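Long-range contacts in putative sugar ABC transporter, substrate-binding protein (Clostridium phytofermentans, PDB 4WZZ), which probably serves as the sugar-binding component of an ABC transporter, and here holds L-rhamnose between its two lobes: residues A[143-148]-A[344-349]; A[139-144]-A[152-157]. One frame throughout, in Å; residues are numbered along the deposited sequence.

Contact 1 of 2, residues A[143-148]-A[344-349]; sequences DSATNA and AADGGT. With RAM (alpha-L-rhamnopyranose), chain B.
The carboxylate of Asp346 has the methyl of Ala145 beside it and the methyl of Ala148 loosely over one face. Ala145 CB lies close to the carboxylate plane, 4.1 Å from Asp346 OD2. Ala148 CB stands well above the plane, offset toward OD1. Gly348 N meets Asp346 OD1 on its anti side, 28° out of the plane, on the same side as the Ala148 methyl. This 2.9 Å bond from Gly348 N to Asp346 OD1 makes an Asx turn at the end of the type I turn 344-347. Asp346 CG sits between the backbone N and the carbonyl carbon (chi1 64°), which brings OD1 back over its own turn. Gly348 has no side chain, and Ala148 CB packs directly on its backbone, 3.5 Å from Gly348 N. No direct hydrogen bond crosses between the segments. Instead one water accepts from Ala148 N and donates to Asp346 O, 2.8 Å from each. Arg151 forms a salt bridge with Asp346 OD2 and also donates to the carbonyl of Thr146, so it ties the two loops together. At the far end of 143-148, the second carboxylate faces the sugar. Rhamnose O4 donates to Asp143 OD1 at 2.7 Å, and O3 donates to Asp143 OD2 at 2.6 Å. The loop 344-348, between strands 338-343 and 349-352, thus packs on the outer end of a loop whose inner end binds the ligand. The chemistry is that of a small, partly exposed junction: methyls on backbone, one water, and a charge on Asp346 that is probably balanced by Arg151.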
loop_
_atom_site.group_PDB
_atom_site.type_symbol
_atom_site.label_atom_id
_atom_site.label_comp_id
_atom_site.label_asym_id
_atom_site.label_seq_id
_atom_site.Cartn_x
_atom_site.Cartn_y
_atom_site.Cartn_z
ATOM N N ASP A 143 -4.991 3.035 -1.656
ATOM C CA ASP A 143 -3.913 2.295 -0.962
ATOM C C ASP A 143 -4.417 0.983 -0.379
ATOM O O ASP A 143 -3.860 -0.090 -0.653
ATOM C CB ASP A 143 -3.278 3.169 0.127
ATOM C CG ASP A 143 -2.136 2.486 0.846
ATOM O OD1 ASP A 143 -1.263 1.898 0.177
ATOM O OD2 ASP A 143 -2.122 2.572 2.084
ATOM N N SER A 144 -5.455 1.071 0.437
ATOM C CA SER A 144 -6.062 -0.095 1.066
ATOM C C SER A 144 -7.581 0.090 1.017
ATOM O O SER A 144 -8.121 1.078 1.523
ATOM C CB SER A 144 -5.554 -0.227 2.508
ATOM O OG SER A 144 -6.135 -1.336 3.178
ATOM N N ALA A 145 -8.263 -0.848 0.379
ATOM C CA ALA A 145 -9.666 -0.630 0.014
ATOM C C ALA A 145 -10.639 -0.801 1.181
ATOM O O ALA A 145 -10.535 -1.750 1.966
ATOM C CB ALA A 145 -10.058 -1.576 -1.127
ATOM N N THR A 146 -11.613 0.107 1.261
ATOM C CA THR A 146 -12.829 -0.166 2.002
ATOM C C THR A 146 -13.627 -1.103 1.118
ATOM O O THR A 146 -13.318 -1.263 -0.061
ATOM C CB THR A 146 -13.709 1.071 2.186
ATOM O OG1 THR A 146 -14.055 1.588 0.893
ATOM C CG2 THR A 146 -12.978 2.130 2.980
ATOM N N ASN A 147 -14.673 -1.697 1.659
ATOM C CA ASN A 147 -15.471 -2.583 0.821
ATOM C C ASN A 147 -16.224 -1.819 -0.286
ATOM O O ASN A 147 -16.176 -0.599 -0.341
ATOM C CB ASN A 147 -16.375 -3.481 1.662
ATOM C CG ASN A 147 -17.483 -2.743 2.373
ATOM O OD1 ASN A 147 -18.004 -1.732 1.898
ATOM N ND2 ASN A 147 -17.851 -3.262 3.531
ATOM N N ALA A 148 -16.889 -2.539 -1.190
ATOM C CA ALA A 148 -17.503 -1.906 -2.366
ATOM C C ALA A 148 -18.695 -1.016 -2.018
ATOM O O ALA A 148 -19.012 -0.080 -2.756
ATOM C CB ALA A 148 -17.940 -2.957 -3.359
ATOM N N ALA A 344 -13.596 -4.298 -10.124
ATOM C CA ALA A 344 -12.616 -4.816 -9.177
ATOM C C ALA A 344 -13.078 -6.148 -8.630
ATOM O O ALA A 344 -14.289 -6.412 -8.583
ATOM C CB ALA A 344 -12.420 -3.811 -8.027
ATOM N N ALA A 345 -12.115 -6.971 -8.207
ATOM C CA ALA A 345 -12.403 -8.324 -7.719
ATOM C C ALA A 345 -13.312 -8.305 -6.495
ATOM O O ALA A 345 -14.101 -9.230 -6.309
ATOM C CB ALA A 345 -11.099 -9.114 -7.433
ATOM N N ASP A 346 -13.226 -7.256 -5.673
ATOM C CA ASP A 346 -14.099 -7.175 -4.503
ATOM C C ASP A 346 -15.530 -6.748 -4.835
ATOM O O ASP A 346 -16.324 -6.526 -3.924
ATOM C CB ASP A 346 -13.533 -6.253 -3.404
ATOM C CG ASP A 346 -13.413 -4.802 -3.833
ATOM O OD1 ASP A 346 -13.981 -4.411 -4.875
ATOM O OD2 ASP A 346 -12.742 -4.040 -3.081
ATOM N N GLY A 347 -15.860 -6.618 -6.117
ATOM C CA GLY A 347 -17.220 -6.291 -6.522
ATOM C C GLY A 347 -17.452 -4.808 -6.719
ATOM O O GLY A 347 -18.505 -4.381 -7.199
ATOM N N GLY A 348 -16.463 -4.011 -6.333
ATOM C CA GLY A 348 -16.520 -2.592 -6.564
ATOM C C GLY A 348 -15.847 -2.240 -7.872
ATOM O O GLY A 348 -15.821 -3.031 -8.826
ATOM N N THR A 349 -15.326 -1.022 -7.922
ATOM C CA THR A 349 -14.598 -0.552 -9.074
ATOM C C THR A 349 -13.275 -0.015 -8.568
ATOM O O THR A 349 -13.136 0.294 -7.386
ATOM C CB THR A 349 -15.326 0.570 -9.810
ATOM O OG1 THR A 349 -15.510 1.693 -8.940
ATOM C CG2 THR A 349 -16.693 0.093 -10.316
HETATM C C1 RAM B . 2.744 0.387 4.437
HETATM C C2 RAM B . 1.227 0.519 4.479
HETATM C C3 RAM B . 0.623 0.750 3.094
HETATM C C4 RAM B . 1.183 -0.238 2.077
HETATM C C5 RAM B . 2.710 -0.241 2.122
HETATM C C6 RAM B . 3.300 -1.291 1.194
HETATM O O1 RAM B . 3.294 1.628 4.165
HETATM O O2 RAM B . 0.757 -0.666 5.046
HETATM O O3 RAM B . -0.792 0.652 3.235
HETATM O O4 RAM B . 0.730 0.103 0.780
HETATM O O5 RAM B . 3.173 -0.502 3.420
HETATM O O HOH W 1 -16.465 -5.349 -1.340
#

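Contact 2 of 2, residues A[139-144]-A[152-157]. With RAM (alpha-L-rhamnopyranose), chain B.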
loop_
_atom_site.group_PDB
_atom_site.type_symbol
_atom_site.label_atom_id
_atom_site.label_comp_id
_atom_site.label_asym_id
_atom_site.label_seq_id
_atom_site.Cartn_x
_atom_site.Cartn_y
_atom_site.Cartn_z
ATOM N N VAL A 139 -17.187 9.548 -1.063
ATOM C CA VAL A 139 -16.154 8.702 -0.460
ATOM C C VAL A 139 -15.353 7.963 -1.530
ATOM O O VAL A 139 -15.920 7.273 -2.376
ATOM C CB VAL A 139 -16.744 7.689 0.526
ATOM C CG1 VAL A 139 -15.616 6.814 1.109
ATOM C CG2 VAL A 139 -17.494 8.396 1.636
ATOM N N LEU A 140 -14.038 8.120 -1.466
ATOM C CA LEU A 140 -13.093 7.447 -2.352
ATOM C C LEU A 140 -12.126 6.681 -1.448
ATOM O O LEU A 140 -11.912 7.065 -0.303
ATOM C CB LEU A 140 -12.338 8.506 -3.170
ATOM C CG LEU A 140 -11.169 8.100 -4.048
ATOM C CD1 LEU A 140 -11.112 8.967 -5.279
ATOM C CD2 LEU A 140 -9.856 8.189 -3.261
ATOM N N SER A 141 -11.572 5.584 -1.941
ATOM C CA SER A 141 -10.602 4.844 -1.156
ATOM C C SER A 141 -9.315 4.769 -1.964
ATOM O O SER A 141 -9.362 4.791 -3.193
ATOM C CB SER A 141 -11.185 3.464 -0.839
ATOM O OG SER A 141 -10.317 2.670 -0.080
ATOM N N LEU A 142 -8.171 4.712 -1.270
ATOM C CA LEU A 142 -6.867 4.543 -1.905
ATOM C C LEU A 142 -5.987 3.661 -1.027
ATOM O O LEU A 142 -6.204 3.572 0.183
ATOM C CB LEU A 142 -6.147 5.875 -2.179
ATOM C CG LEU A 142 -5.448 6.586 -1.014
ATOM C CD1 LEU A 142 -4.607 7.756 -1.504
ATOM C CD2 LEU A 142 -6.461 7.065 0.011
ATOM N N ASP A 143 -4.991 3.035 -1.656
ATOM C CA ASP A 143 -3.913 2.295 -0.962
ATOM C C ASP A 143 -4.417 0.983 -0.379
ATOM O O ASP A 143 -3.860 -0.090 -0.653
ATOM C CB ASP A 143 -3.278 3.169 0.127
ATOM C CG ASP A 143 -2.136 2.486 0.846
ATOM O OD1 ASP A 143 -1.263 1.898 0.177
ATOM O OD2 ASP A 143 -2.122 2.572 2.084
ATOM N N SER A 144 -5.455 1.071 0.437
ATOM C CA SER A 144 -6.062 -0.095 1.066
ATOM C C SER A 144 -7.581 0.090 1.017
ATOM O O SER A 144 -8.121 1.078 1.523
ATOM C CB SER A 144 -5.554 -0.227 2.508
ATOM O OG SER A 144 -6.135 -1.336 3.178
ATOM N N LYS A 152 -17.102 5.035 -3.709
ATOM C CA LYS A 152 -17.509 5.173 -5.100
ATOM C C LYS A 152 -16.454 4.552 -6.019
ATOM O O LYS A 152 -16.780 4.103 -7.119
ATOM C CB LYS A 152 -17.782 6.640 -5.447
ATOM C CG LYS A 152 -19.067 7.140 -4.834
ATOM C CD LYS A 152 -19.353 8.559 -5.262
ATOM C CE LYS A 152 -20.804 8.921 -5.073
ATOM N NZ LYS A 152 -20.980 10.401 -5.131
ATOM N N VAL A 153 -15.204 4.491 -5.556
ATOM C CA VAL A 153 -14.125 3.914 -6.347
ATOM C C VAL A 153 -12.897 3.696 -5.463
ATOM O O VAL A 153 -12.750 4.370 -4.453
ATOM C CB VAL A 153 -13.749 4.815 -7.538
ATOM C CG1 VAL A 153 -13.114 6.138 -7.063
ATOM C CG2 VAL A 153 -12.861 4.058 -8.535
ATOM N N PHE A 154 -12.051 2.744 -5.853
ATOM C CA PHE A 154 -10.773 2.478 -5.165
ATOM C C PHE A 154 -9.623 2.841 -6.080
ATOM O O PHE A 154 -9.629 2.516 -7.272
ATOM C CB PHE A 154 -10.668 1.000 -4.780
ATOM C CG PHE A 154 -9.371 0.637 -4.095
ATOM C CD1 PHE A 154 -8.994 1.290 -2.943
ATOM C CD2 PHE A 154 -8.546 -0.373 -4.593
ATOM C CE1 PHE A 154 -7.825 0.985 -2.293
ATOM C CE2 PHE A 154 -7.368 -0.676 -3.941
ATOM C CZ PHE A 154 -7.011 0.010 -2.786
ATOM N N VAL A 155 -8.638 3.539 -5.535
ATOM C CA VAL A 155 -7.451 3.893 -6.299
ATOM C C VAL A 155 -6.353 2.974 -5.825
ATOM O O VAL A 155 -5.880 3.089 -4.691
ATOM C CB VAL A 155 -7.051 5.365 -6.144
ATOM C CG1 VAL A 155 -5.837 5.670 -7.006
ATOM C CG2 VAL A 155 -8.205 6.259 -6.544
ATOM N N ASN A 156 -5.969 2.051 -6.706
ATOM C CA ASN A 156 -5.031 0.957 -6.378
ATOM C C ASN A 156 -3.662 1.260 -6.976
ATOM O O ASN A 156 -3.554 1.634 -8.157
ATOM C CB ASN A 156 -5.571 -0.360 -6.972
ATOM C CG ASN A 156 -5.054 -1.596 -6.262
ATOM O OD1 ASN A 156 -4.090 -1.540 -5.500
ATOM N ND2 ASN A 156 -5.693 -2.745 -6.530
ATOM N N GLN A 157 -2.615 1.139 -6.148
ATOM C CA GLN A 157 -1.236 1.416 -6.549
ATOM C C GLN A 157 -0.753 0.539 -7.692
ATOM O O GLN A 157 0.058 0.950 -8.509
ATOM C CB GLN A 157 -0.305 1.230 -5.347
ATOM C CG GLN A 157 -0.610 -0.004 -4.486
ATOM C CD GLN A 157 -1.457 0.315 -3.292
ATOM O OE1 GLN A 157 -2.603 0.732 -3.437
ATOM N NE2 GLN A 157 -0.904 0.150 -2.103
HETATM C C1 RAM B . 2.744 0.387 4.437
HETATM C C2 RAM B . 1.227 0.519 4.479
HETATM C C3 RAM B . 0.623 0.750 3.094
HETATM C C4 RAM B . 1.183 -0.238 2.077
HETATM C C5 RAM B . 2.710 -0.241 2.122
HETATM C C6 RAM B . 3.300 -1.291 1.194
HETATM O O1 RAM B . 3.294 1.628 4.165
HETATM O O2 RAM B . 0.757 -0.666 5.046
HETATM O O3 RAM B . -0.792 0.652 3.235
HETATM O O4 RAM B . 0.730 0.103 0.780
HETATM O O5 RAM B . 3.173 -0.502 3.420
HETATM O O HOH W 2 -4.208 -2.045 -2.629
#
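Strands 139-142 and 154-156 run parallel as neighbours in the sheet of the first lobe, with Ser141 paired to Phe154 and Leu142 to Val155. The middle is tight. Ser141 N donates to Val153 O at 3.0 Å, and Val155 N donates to Ser141 O at 2.8 Å. Asp143 N continues the pattern more loosely, 3.2 Å from Val155 O. On one face Leu140 lies side by side with Val153, Leu140 CD1 being 3.9 Å from Val153 CG1. Val155 adds its CG2 there, and helix 299-315 covers Leu140, Leu142 and Val155. On the opposite face, the Phe154 ring reaches across to the first strand. Its CG is anti to the backbone N (chi1 179°), which carries CE1 to the turn after that strand, 3.4 Å from Ser144 C. Ser141 OG sits near the ring plane at the edge, held by the carbonyl of Ile117. The looser side is at Lys152. Its N still bonds to Val139 O at 2.9 Å, but its extended chain leads away from the first strand and is partly exposed. Beyond the strands, Ser144 N bonds back to Leu142 O, a gamma turn centred on Asp143. Gln157 bends at chi2 (-96°) to bring its amide, turned only 13° from the carboxylate plane, to Asp143. Gln157 NE2 donates to Asp143 OD1 over 2.9 Å, from the anti side but tilted out of the carboxylate plane, so the bond is bent. Its second bond, to Asp143 O, is weak. Tyr68 OH and the sugar also bond to Asp143 OD1, and with the sugar on Asp143 OD2 as well, the carboxylate is probably held in rotation. Glu72 lies close to OD2, and this may raise the proton affinity of the pair.

Contacts 1 and 2 lie about 7 Å apart between centres and share Asp143 and Ser144. Contact 2 joins neighbouring strands, and contact 1 continues outward along the loop that follows the first of them. They touch in several places. Thr349 O is 3.1 Å from Phe154 N, a probable hydrogen bond to the next strand of the sheet. Ala145 N packs on Phe154 CE1 at 3.3 Å. Thr146 N probably bonds to Ser141 OG at 3.2 Å. Asp143, which the two contacts share, bonds the sugar; Gln157 of contact 2 lines the pocket, its NE2 3.3 Å from rhamnose O4. Asp222 and Thr249, from the other lobe, also bond the sugar, consistent with a two-lobed periplasmic binding protein.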